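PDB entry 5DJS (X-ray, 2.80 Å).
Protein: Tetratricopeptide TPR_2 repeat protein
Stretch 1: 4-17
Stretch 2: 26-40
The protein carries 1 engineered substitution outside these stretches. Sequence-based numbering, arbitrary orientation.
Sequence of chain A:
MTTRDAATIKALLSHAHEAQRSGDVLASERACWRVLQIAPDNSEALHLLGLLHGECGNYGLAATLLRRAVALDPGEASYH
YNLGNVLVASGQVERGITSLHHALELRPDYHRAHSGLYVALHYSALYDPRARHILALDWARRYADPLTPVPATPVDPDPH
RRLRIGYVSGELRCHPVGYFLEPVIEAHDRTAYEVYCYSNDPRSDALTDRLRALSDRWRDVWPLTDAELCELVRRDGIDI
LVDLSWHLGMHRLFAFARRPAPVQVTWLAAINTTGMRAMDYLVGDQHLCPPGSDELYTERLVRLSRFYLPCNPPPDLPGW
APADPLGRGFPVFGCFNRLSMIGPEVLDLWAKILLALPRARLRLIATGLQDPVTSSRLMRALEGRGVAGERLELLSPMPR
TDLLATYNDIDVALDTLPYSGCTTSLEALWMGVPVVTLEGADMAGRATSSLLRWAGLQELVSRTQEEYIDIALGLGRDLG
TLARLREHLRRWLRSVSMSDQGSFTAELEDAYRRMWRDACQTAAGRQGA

Stretch 1 (4-17) RDAATIKALLSHAH
Stretch 2 (26-40) LASERACWRVLQIAP

How do the two stretches lie against each other? Both are largely helical, and their axes run nearly antiparallel, with 159° between the N-to-C directions and a closest approach of 8.4 Å. The register pairs Asp-5 with Ile-38 (CA to CA 7.4 Å), Ile-9 with Val-35 (CA to CA 5.7 Å) and Ala-16 with Ser-28 (CA to CA 4.3 Å), so the backbones draw together toward the end of stretch 1. Most residues have phi/psi near -65/-40, with departures at Asp-5 (-36/-57), Ile-38 (-82/-47) and Ala-39 (-138/90), and i to i+4 hydrogen bonds, such as Ile-9 N to Asp-5 O at 2.8 Å, recur along each backbone. The contact buries 613 Å², summed over both sides.

What meets the start of stretch 1? Asp-5 (chi1 m) points toward the partner, and Asp-5 OD2 lies 3.5 Å from Ile-38 CG2, a packing contact. Ile-38 (m, t) is a knob among Asp-5, Thr-8, Ile-9 and Leu-12; where the backbones stand 7.4 Å apart at Asp-5 CA and Ile-38 CA, its branched side chain occupies space between them. Thr-8 (m) touches it lightly, Thr-8 CG2 to Ile-38 CD1 at 4.3 Å, while Thr-8 OG1 gives a weak hydrogen bond to Arg-4 O at 3.4 Å. Ile-9 (m, t) leaves its backbone sideways but its end comes nearer: Ile-9 CD1 is 3.9 Å from Ala-39 CB, and Ile-9 CG2 is 4.1 Å from Val-35 CG1.

How is the middle filled? Leu-12 (m, t) points toward stretch 2 as the reciprocal knob, seated among Ala-31, Arg-34, Val-35 and Ile-38. Leu-12 CB is 3.7 Å from Val-35 CG2 (Val-35 chi1 t), and Leu-12 CD1 is 4.3 Å from Ile-38 CD1 and 4.1 Å from Arg-34 CB. The end of Arg-34 leads away, so the arginine offers aliphatic carbon here while its charged group stays outside the contact. Buried Leu-13 (chi1 -135°, chi2 p) adds Leu-13 CD1 against Val-35 CG2 at 4.1 Å.

What occupies the far end, where the backbones are close? His-15 (chi1 t, chi2 -112°) brings its ring edge to Ala-31, with His-15 ND1 3.9 Å from Ala-31 CB. Small residues follow: Ala-16 CB meets Ala-31 CB at 4.0 Å and Cys-32 SG at 4.3 Å, the cysteine having chi1 m. The one hydrogen bond across the contact runs from Ser-28 OG (chi1 t) to Ala-16 O, 2.7 Å; this short side chain places its hydroxyl directly at the neighbouring backbone, where the hydroxyl finds an acceptor in a buried place.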

ATOM      1  N   ARG A   4      33.315  18.798 -25.580  1.00112.66           N
ATOM      2  CA  ARG A   4      32.790  19.188 -24.259  1.00110.98           C
ATOM      3  C   ARG A   4      31.581  18.346 -23.769  1.00104.11           C
ATOM      4  O   ARG A   4      31.126  18.544 -22.638  1.00100.54           O
ATOM      5  CB  ARG A   4      32.413  20.684 -24.256  1.00116.86           C
ATOM      6  CG  ARG A   4      33.596  21.642 -24.134  1.00121.24           C
ATOM      7  CD  ARG A   4      33.149  23.103 -24.029  1.00126.47           C
ATOM      8  NE  ARG A   4      33.458  23.892 -25.234  1.00129.65           N
ATOM      9  CZ  ARG A   4      34.517  24.696 -25.410  1.00126.26           C
ATOM     10  NH1 ARG A   4      35.444  24.865 -24.462  1.00126.82           N
ATOM     11  NH2 ARG A   4      34.657  25.348 -26.564  1.00121.34           N
ATOM     12  N   ASP A   5      31.063  17.444 -24.618  1.00 96.50           N
ATOM     13  CA  ASP A   5      29.932  16.538 -24.301  1.00 88.94           C
ATOM     14  C   ASP A   5      29.892  16.020 -22.862  1.00 86.13           C
ATOM     15  O   ASP A   5      28.900  16.221 -22.162  1.00 87.17           O
ATOM     16  CB  ASP A   5      29.945  15.314 -25.243  1.00 81.30           C
ATOM     17  CG  ASP A   5      29.404  15.616 -26.635  1.00 73.69           C
ATOM     18  OD1 ASP A   5      29.065  16.781 -26.936  1.00 65.61           O
ATOM     19  OD2 ASP A   5      29.319  14.662 -27.435  1.00 64.97           O
ATOM     20  N   ALA A   6      30.977  15.361 -22.444  1.00 83.82           N
ATOM     21  CA  ALA A   6      31.102  14.754 -21.107  1.00 80.70           C
ATOM     22  C   ALA A   6      30.703  15.686 -19.961  1.00 80.11           C
ATOM     23  O   ALA A   6      30.081  15.243 -18.997  1.00 83.03           O
ATOM     24  CB  ALA A   6      32.524  14.250 -20.890  1.00 80.12           C
ATOM     25  N   ALA A   7      31.067  16.964 -20.075  1.00 82.72           N
ATOM     26  CA  ALA A   7      30.681  17.998 -19.104  1.00 84.22           C
ATOM     27  C   ALA A   7      29.188  18.328 -19.188  1.00 82.70           C
ATOM     28  O   ALA A   7      28.518  18.439 -18.153  1.00 83.91           O
ATOM     29  CB  ALA A   7      31.515  19.258 -19.309  1.00 84.47           C
ATOM     30  N   THR A   8      28.681  18.488 -20.414  1.00 77.59           N
ATOM     31  CA  THR A   8      27.250  18.754 -20.660  1.00 72.69           C
ATOM     32  C   THR A   8      26.366  17.627 -20.117  1.00 70.08           C
ATOM     33  O   THR A   8      25.350  17.891 -19.470  1.00 71.98           O
ATOM     34  CB  THR A   8      26.957  18.951 -22.169  1.00 70.19           C
ATOM     35  OG1 THR A   8      27.970  19.780 -22.749  1.00 69.67           O
ATOM     36  CG2 THR A   8      25.589  19.604 -22.396  1.00 67.75           C
ATOM     37  N   ILE A   9      26.763  16.383 -20.386  1.00 66.89           N
ATOM     38  CA  ILE A   9      26.091  15.193 -19.842  1.00 67.25           C
ATOM     39  C   ILE A   9      26.060  15.219 -18.308  1.00 71.19           C
ATOM     40  O   ILE A   9      24.998  15.022 -17.715  1.00 74.70           O
ATOM     41  CB  ILE A   9      26.741  13.881 -20.370  1.00 66.31           C
ATOM     42  CG1 ILE A   9      26.349  13.668 -21.841  1.00 68.03           C
ATOM     43  CG2 ILE A   9      26.323  12.658 -19.551  1.00 65.73           C
ATOM     44  CD1 ILE A   9      27.228  12.692 -22.599  1.00 67.12           C
ATOM     45  N   LYS A  10      27.211  15.479 -17.682  1.00 71.69           N
ATOM     46  CA  LYS A  10      27.332  15.474 -16.213  1.00 71.95           C
ATOM     47  C   LYS A  10      26.441  16.510 -15.518  1.00 70.46           C
ATOM     48  O   LYS A  10      25.815  16.209 -14.496  1.00 63.99           O
ATOM     49  CB  LYS A  10      28.784  15.691 -15.791  1.00 74.77           C
ATOM     50  CG  LYS A  10      29.093  15.170 -14.402  1.00 78.13           C
ATOM     51  CD  LYS A  10      30.499  15.547 -13.974  1.00 80.03           C
ATOM     52  CE  LYS A  10      30.880  14.841 -12.682  1.00 80.61           C
ATOM     53  NZ  LYS A  10      31.695  15.731 -11.819  1.00 80.96           N
ATOM     54  N   ALA A  11      26.392  17.717 -16.082  1.00 71.78           N
ATOM     55  CA  ALA A  11      25.505  18.790 -15.592  1.00 77.45           C
ATOM     56  C   ALA A  11      24.007  18.469 -15.784  1.00 79.20           C
ATOM     57  O   ALA A  11      23.179  18.778 -14.920  1.00 78.48           O
ATOM     58  CB  ALA A  11      25.851  20.114 -16.267  1.00 76.09           C
ATOM     59  N   LEU A  12      23.668  17.872 -16.926  1.00 80.77           N
ATOM     60  CA  LEU A  12      22.312  17.376 -17.171  1.00 77.63           C
ATOM     61  C   LEU A  12      21.952  16.229 -16.229  1.00 73.19           C
ATOM     62  O   LEU A  12      20.817  16.148 -15.759  1.00 75.55           O
ATOM     63  CB  LEU A  12      22.152  16.926 -18.626  1.00 77.62           C
ATOM     64  CG  LEU A  12      22.131  18.053 -19.662  1.00 78.64           C
ATOM     65  CD1 LEU A  12      22.470  17.519 -21.048  1.00 79.44           C
ATOM     66  CD2 LEU A  12      20.781  18.759 -19.673  1.00 78.80           C
ATOM     67  N   LEU A  13      22.923  15.364 -15.943  1.00 68.22           N
ATOM     68  CA  LEU A  13      22.684  14.159 -15.142  1.00 67.34           C
ATOM     69  C   LEU A  13      22.487  14.463 -13.646  1.00 73.45           C
ATOM     70  O   LEU A  13      21.653  13.834 -12.991  1.00 75.52           O
ATOM     71  CB  LEU A  13      23.797  13.126 -15.363  1.00 63.10           C
ATOM     72  CG  LEU A  13      23.433  11.648 -15.580  1.00 63.48           C
ATOM     73  CD1 LEU A  13      22.207  11.421 -16.464  1.00 61.48           C
ATOM     74  CD2 LEU A  13      24.635  10.913 -16.177  1.00 62.41           C
ATOM     75  N   SER A  14      23.235  15.428 -13.115  1.00 79.78           N
ATOM     76  CA  SER A  14      23.024  15.893 -11.737  1.00 82.41           C
ATOM     77  C   SER A  14      21.767  16.759 -11.617  1.00 85.10           C
ATOM     78  O   SER A  14      21.051  16.659 -10.621  1.00 87.16           O
ATOM     79  CB  SER A  14      24.239  16.655 -11.215  1.00 82.86           C
ATOM     80  OG  SER A  14      24.677  17.601 -12.166  1.00 84.72           O
ATOM     81  N   HIS A  15      21.510  17.606 -12.618  1.00 87.89           N
ATOM     82  CA  HIS A  15      20.254  18.376 -12.690  1.00 93.34           C
ATOM     83  C   HIS A  15      19.032  17.448 -12.698  1.00 87.25           C
ATOM     84  O   HIS A  15      18.029  17.726 -12.038  1.00 85.52           O
ATOM     85  CB  HIS A  15      20.245  19.299 -13.925  1.00102.16           C
ATOM     86  CG  HIS A  15      18.945  20.022 -14.149  1.00111.93           C
ATOM     87  ND1 HIS A  15      18.117  19.749 -15.218  1.00114.92           N
ATOM     88  CD2 HIS A  15      18.335  21.007 -13.445  1.00115.14           C
ATOM     89  CE1 HIS A  15      17.053  20.532 -15.163  1.00114.85           C
ATOM     90  NE2 HIS A  15      17.161  21.303 -14.096  1.00116.98           N
ATOM     91  N   ALA A  16      19.138  16.346 -13.439  1.00 81.78           N
ATOM     92  CA  ALA A  16      18.064  15.363 -13.534  1.00 77.23           C
ATOM     93  C   ALA A  16      17.813  14.668 -12.201  1.00 75.36           C
ATOM     94  O   ALA A  16      16.663  14.459 -11.824  1.00 72.61           O
ATOM     95  CB  ALA A  16      18.382  14.337 -14.610  1.00 77.53           C
ATOM     96  N   HIS A  17      18.890  14.311 -11.503  1.00 76.71           N
ATOM     97  CA  HIS A  17      18.788  13.696 -10.173  1.00 81.47           C
ATOM     98  C   HIS A  17      18.220  14.640  -9.095  1.00 82.94           C
ATOM     99  O   HIS A  17      17.497  14.190  -8.204  1.00 80.20           O
ATOM    100  CB  HIS A  17      20.147  13.144  -9.714  1.00 84.38           C
ATOM    101  CG  HIS A  17      20.515  11.838 -10.347  1.00 86.00           C
ATOM    102  ND1 HIS A  17      19.714  10.719 -10.267  1.00 89.01           N
ATOM    103  CD2 HIS A  17      21.612  11.463 -11.044  1.00 86.43           C
ATOM    104  CE1 HIS A  17      20.294   9.717 -10.902  1.00 88.46           C
ATOM    105  NE2 HIS A  17      21.447  10.144 -11.384  1.00 88.42           N
ATOM    106  N   LEU A  26       8.537  15.993 -14.765  1.00 85.10           N
ATOM    107  CA  LEU A  26       8.606  16.494 -16.150  1.00 89.87           C
ATOM    108  C   LEU A  26       9.958  17.141 -16.510  1.00 91.04           C
ATOM    109  O   LEU A  26      10.399  17.065 -17.662  1.00 93.27           O
ATOM    110  CB  LEU A  26       7.453  17.479 -16.439  1.00 92.10           C
ATOM    111  CG  LEU A  26       6.031  16.892 -16.513  1.00 95.37           C
ATOM    112  CD1 LEU A  26       4.977  17.985 -16.383  1.00 94.13           C
ATOM    113  CD2 LEU A  26       5.807  16.089 -17.792  1.00 93.77           C
ATOM    114  N   ALA A  27      10.611  17.763 -15.529  1.00 88.01           N
ATOM    115  CA  ALA A  27      11.931  18.367 -15.730  1.00 86.72           C
ATOM    116  C   ALA A  27      13.066  17.344 -15.729  1.00 82.30           C
ATOM    117  O   ALA A  27      14.034  17.507 -16.475  1.00 81.84           O
ATOM    118  CB  ALA A  27      12.195  19.437 -14.680  1.00 90.30           C
ATOM    119  N   SER A  28      12.968  16.320 -14.878  1.00 78.18           N
ATOM    120  CA  SER A  28      13.967  15.241 -14.841  1.00 74.67           C
ATOM    121  C   SER A  28      13.930  14.404 -16.124  1.00 73.94           C
ATOM    122  O   SER A  28      14.975  14.066 -16.678  1.00 68.34           O
ATOM    123  CB  SER A  28      13.759  14.337 -13.623  1.00 72.88           C
ATOM    124  OG  SER A  28      14.822  13.406 -13.486  1.00 70.59           O
ATOM    125  N   GLU A  29      12.720  14.079 -16.580  1.00 75.21           N
ATOM    126  CA  GLU A  29      12.513  13.368 -17.843  1.00 74.72           C
ATOM    127  C   GLU A  29      13.166  14.098 -19.018  1.00 74.66           C
ATOM    128  O   GLU A  29      13.932  13.498 -19.766  1.00 72.32           O
ATOM    129  CB  GLU A  29      11.011  13.167 -18.121  1.00 76.55           C
ATOM    130  CG  GLU A  29      10.686  12.633 -19.518  1.00 80.75           C
ATOM    131  CD  GLU A  29       9.198  12.487 -19.793  1.00 83.55           C
ATOM    132  OE1 GLU A  29       8.433  13.430 -19.505  1.00 84.46           O
ATOM    133  OE2 GLU A  29       8.796  11.432 -20.326  1.00 88.13           O
ATOM    134  N   ARG A  30      12.858  15.382 -19.190  1.00 77.00           N
ATOM    135  CA  ARG A  30      13.325  16.110 -20.381  1.00 77.69           C
ATOM    136  C   ARG A  30      14.858  16.259 -20.383  1.00 71.18           C
ATOM    137  O   ARG A  30      15.486  16.262 -21.449  1.00 72.75           O
ATOM    138  CB  ARG A  30      12.569  17.451 -20.583  1.00 84.67           C
ATOM    139  CG  ARG A  30      13.210  18.738 -20.052  1.00 91.91           C
ATOM    140  CD  ARG A  30      12.463  19.983 -20.543  1.00 93.40           C
ATOM    141  NE  ARG A  30      11.072  20.012 -20.083  1.00 92.82           N
ATOM    142  CZ  ARG A  30      10.642  20.494 -18.911  1.00 96.39           C
ATOM    143  NH1 ARG A  30      11.478  21.032 -18.020  1.00 96.30           N
ATOM    144  NH2 ARG A  30       9.343  20.439 -18.625  1.00 99.01           N
ATOM    145  N   ALA A  31      15.445  16.352 -19.191  1.00 63.43           N
ATOM    146  CA  ALA A  31      16.902  16.350 -19.026  1.00 60.57           C
ATOM    147  C   ALA A  31      17.522  14.995 -19.384  1.00 57.29           C
ATOM    148  O   ALA A  31      18.583  14.943 -20.005  1.00 56.22           O
ATOM    149  CB  ALA A  31      17.272  16.737 -17.601  1.00 62.85           C
ATOM    150  N   CYS A  32      16.867  13.905 -18.980  1.00 55.34           N
ATOM    151  CA  CYS A  32      17.286  12.546 -19.374  1.00 49.93           C
ATOM    152  C   CYS A  32      17.249  12.325 -20.890  1.00 49.30           C
ATOM    153  O   CYS A  32      18.119  11.652 -21.431  1.00 47.23           O
ATOM    154  CB  CYS A  32      16.424  11.472 -18.711  1.00 47.12           C
ATOM    155  SG  CYS A  32      16.794  11.124 -16.989  1.00 45.48           S
ATOM    156  N   TRP A  33      16.238  12.866 -21.565  1.00 51.82           N
ATOM    157  CA  TRP A  33      16.172  12.791 -23.031  1.00 55.93           C
ATOM    158  C   TRP A  33      17.328  13.552 -23.670  1.00 60.11           C
ATOM    159  O   TRP A  33      17.921  13.058 -24.630  1.00 59.73           O
ATOM    160  CB  TRP A  33      14.816  13.283 -23.591  1.00 54.38           C
ATOM    161  CG  TRP A  33      13.686  12.292 -23.376  1.00 54.01           C
ATOM    162  CD1 TRP A  33      12.546  12.500 -22.659  1.00 55.78           C
ATOM    163  CD2 TRP A  33      13.612  10.938 -23.860  1.00 52.90           C
ATOM    164  NE1 TRP A  33      11.758  11.365 -22.671  1.00 55.14           N
ATOM    165  CE2 TRP A  33      12.388  10.394 -23.400  1.00 52.24           C
ATOM    166  CE3 TRP A  33      14.457  10.135 -24.642  1.00 51.16           C
ATOM    167  CZ2 TRP A  33      11.989   9.086 -23.691  1.00 49.34           C
ATOM    168  CZ3 TRP A  33      14.061   8.830 -24.930  1.00 51.08           C
ATOM    169  CH2 TRP A  33      12.832   8.321 -24.455  1.00 50.72           C
ATOM    170  N   ARG A  34      17.656  14.729 -23.124  1.00 66.72           N
ATOM    171  CA  ARG A  34      18.792  15.536 -23.617  1.00 68.37           C
ATOM    172  C   ARG A  34      20.129  14.793 -23.545  1.00 62.92           C
ATOM    173  O   ARG A  34      20.986  14.991 -24.400  1.00 65.49           O
ATOM    174  CB  ARG A  34      18.892  16.894 -22.888  1.00 76.69           C
ATOM    175  CG  ARG A  34      17.930  17.954 -23.410  1.00 82.98           C
ATOM    176  CD  ARG A  34      18.362  19.375 -23.063  1.00 91.66           C
ATOM    177  NE  ARG A  34      17.399  20.349 -23.591  1.00102.45           N
ATOM    178  CZ  ARG A  34      16.277  20.757 -22.983  1.00107.29           C
ATOM    179  NH1 ARG A  34      15.923  20.313 -21.773  1.00107.24           N
ATOM    180  NH2 ARG A  34      15.488  21.640 -23.597  1.00109.98           N
ATOM    181  N   VAL A  35      20.291  13.938 -22.537  1.00 57.28           N
ATOM    182  CA  VAL A  35      21.471  13.080 -22.420  1.00 54.19           C
ATOM    183  C   VAL A  35      21.479  11.998 -23.506  1.00 54.57           C
ATOM    184  O   VAL A  35      22.526  11.711 -24.091  1.00 56.43           O
ATOM    185  CB  VAL A  35      21.548  12.416 -21.024  1.00 55.86           C
ATOM    186  CG1 VAL A  35      22.674  11.383 -20.953  1.00 56.78           C
ATOM    187  CG2 VAL A  35      21.747  13.471 -19.944  1.00 55.35           C
ATOM    188  N   LEU A  36      20.323  11.387 -23.760  1.00 51.75           N
ATOM    189  CA  LEU A  36      20.212  10.330 -24.774  1.00 49.03           C
ATOM    190  C   LEU A  36      20.301  10.838 -26.219  1.00 50.40           C
ATOM    191  O   LEU A  36      20.653  10.060 -27.105  1.00 49.33           O
ATOM    192  CB  LEU A  36      18.924   9.520 -24.580  1.00 47.39           C
ATOM    193  CG  LEU A  36      18.799   8.789 -23.237  1.00 45.61           C
ATOM    194  CD1 LEU A  36      17.414   8.193 -23.090  1.00 44.05           C
ATOM    195  CD2 LEU A  36      19.860   7.715 -23.038  1.00 45.88           C
ATOM    196  N   GLN A  37      19.979  12.114 -26.458  1.00 52.87           N
ATOM    197  CA  GLN A  37      20.212  12.741 -27.771  1.00 57.19           C
ATOM    198  C   GLN A  37      21.705  12.822 -28.089  1.00 59.97           C
ATOM    199  O   GLN A  37      22.105  12.638 -29.238  1.00 57.24           O
ATOM    200  CB  GLN A  37      19.620  14.151 -27.842  1.00 59.90           C
ATOM    201  CG  GLN A  37      18.100  14.205 -27.809  1.00 63.76           C
ATOM    202  CD  GLN A  37      17.568  15.622 -27.626  1.00 67.34           C
ATOM    203  OE1 GLN A  37      18.204  16.597 -28.049  1.00 74.55           O
ATOM    204  NE2 GLN A  37      16.399  15.748 -26.997  1.00 64.39           N
ATOM    205  N   ILE A  38      22.508  13.116 -27.065  1.00 62.62           N
ATOM    206  CA  ILE A  38      23.958  13.245 -27.204  1.00 63.48           C
ATOM    207  C   ILE A  38      24.604  11.863 -27.162  1.00 63.79           C
ATOM    208  O   ILE A  38      25.466  11.556 -27.985  1.00 65.47           O
ATOM    209  CB  ILE A  38      24.565  14.122 -26.079  1.00 65.62           C
ATOM    210  CG1 ILE A  38      23.977  15.544 -26.109  1.00 66.30           C
ATOM    211  CG2 ILE A  38      26.088  14.195 -26.208  1.00 66.64           C
ATOM    212  CD1 ILE A  38      24.161  16.327 -24.823  1.00 64.07           C
ATOM    213  N   ALA A  39      24.203  11.051 -26.184  1.00 62.08           N
ATOM    214  CA  ALA A  39      24.801   9.732 -25.953  1.00 61.65           C
ATOM    215  C   ALA A  39      23.715   8.690 -25.640  1.00 61.23           C
ATOM    216  O   ALA A  39      23.364   8.496 -24.469  1.00 62.42           O
ATOM    217  CB  ALA A  39      25.806   9.818 -24.812  1.00 60.42           C
ATOM    218  N   PRO A  40      23.181   8.012 -26.683  1.00 57.48           N
ATOM    219  CA  PRO A  40      22.023   7.115 -26.491  1.00 58.28           C
ATOM    220  C   PRO A  40      22.312   5.789 -25.761  1.00 55.46           C
ATOM    221  O   PRO A  40      21.369   5.087 -25.402  1.00 54.29           O
ATOM    222  CB  PRO A  40      21.526   6.861 -27.927  1.00 58.16           C
ATOM    223  CG  PRO A  40      22.727   7.041 -28.785  1.00 58.86           C
ATOM    224  CD  PRO A  40      23.667   7.989 -28.076  1.00 58.67           C
TER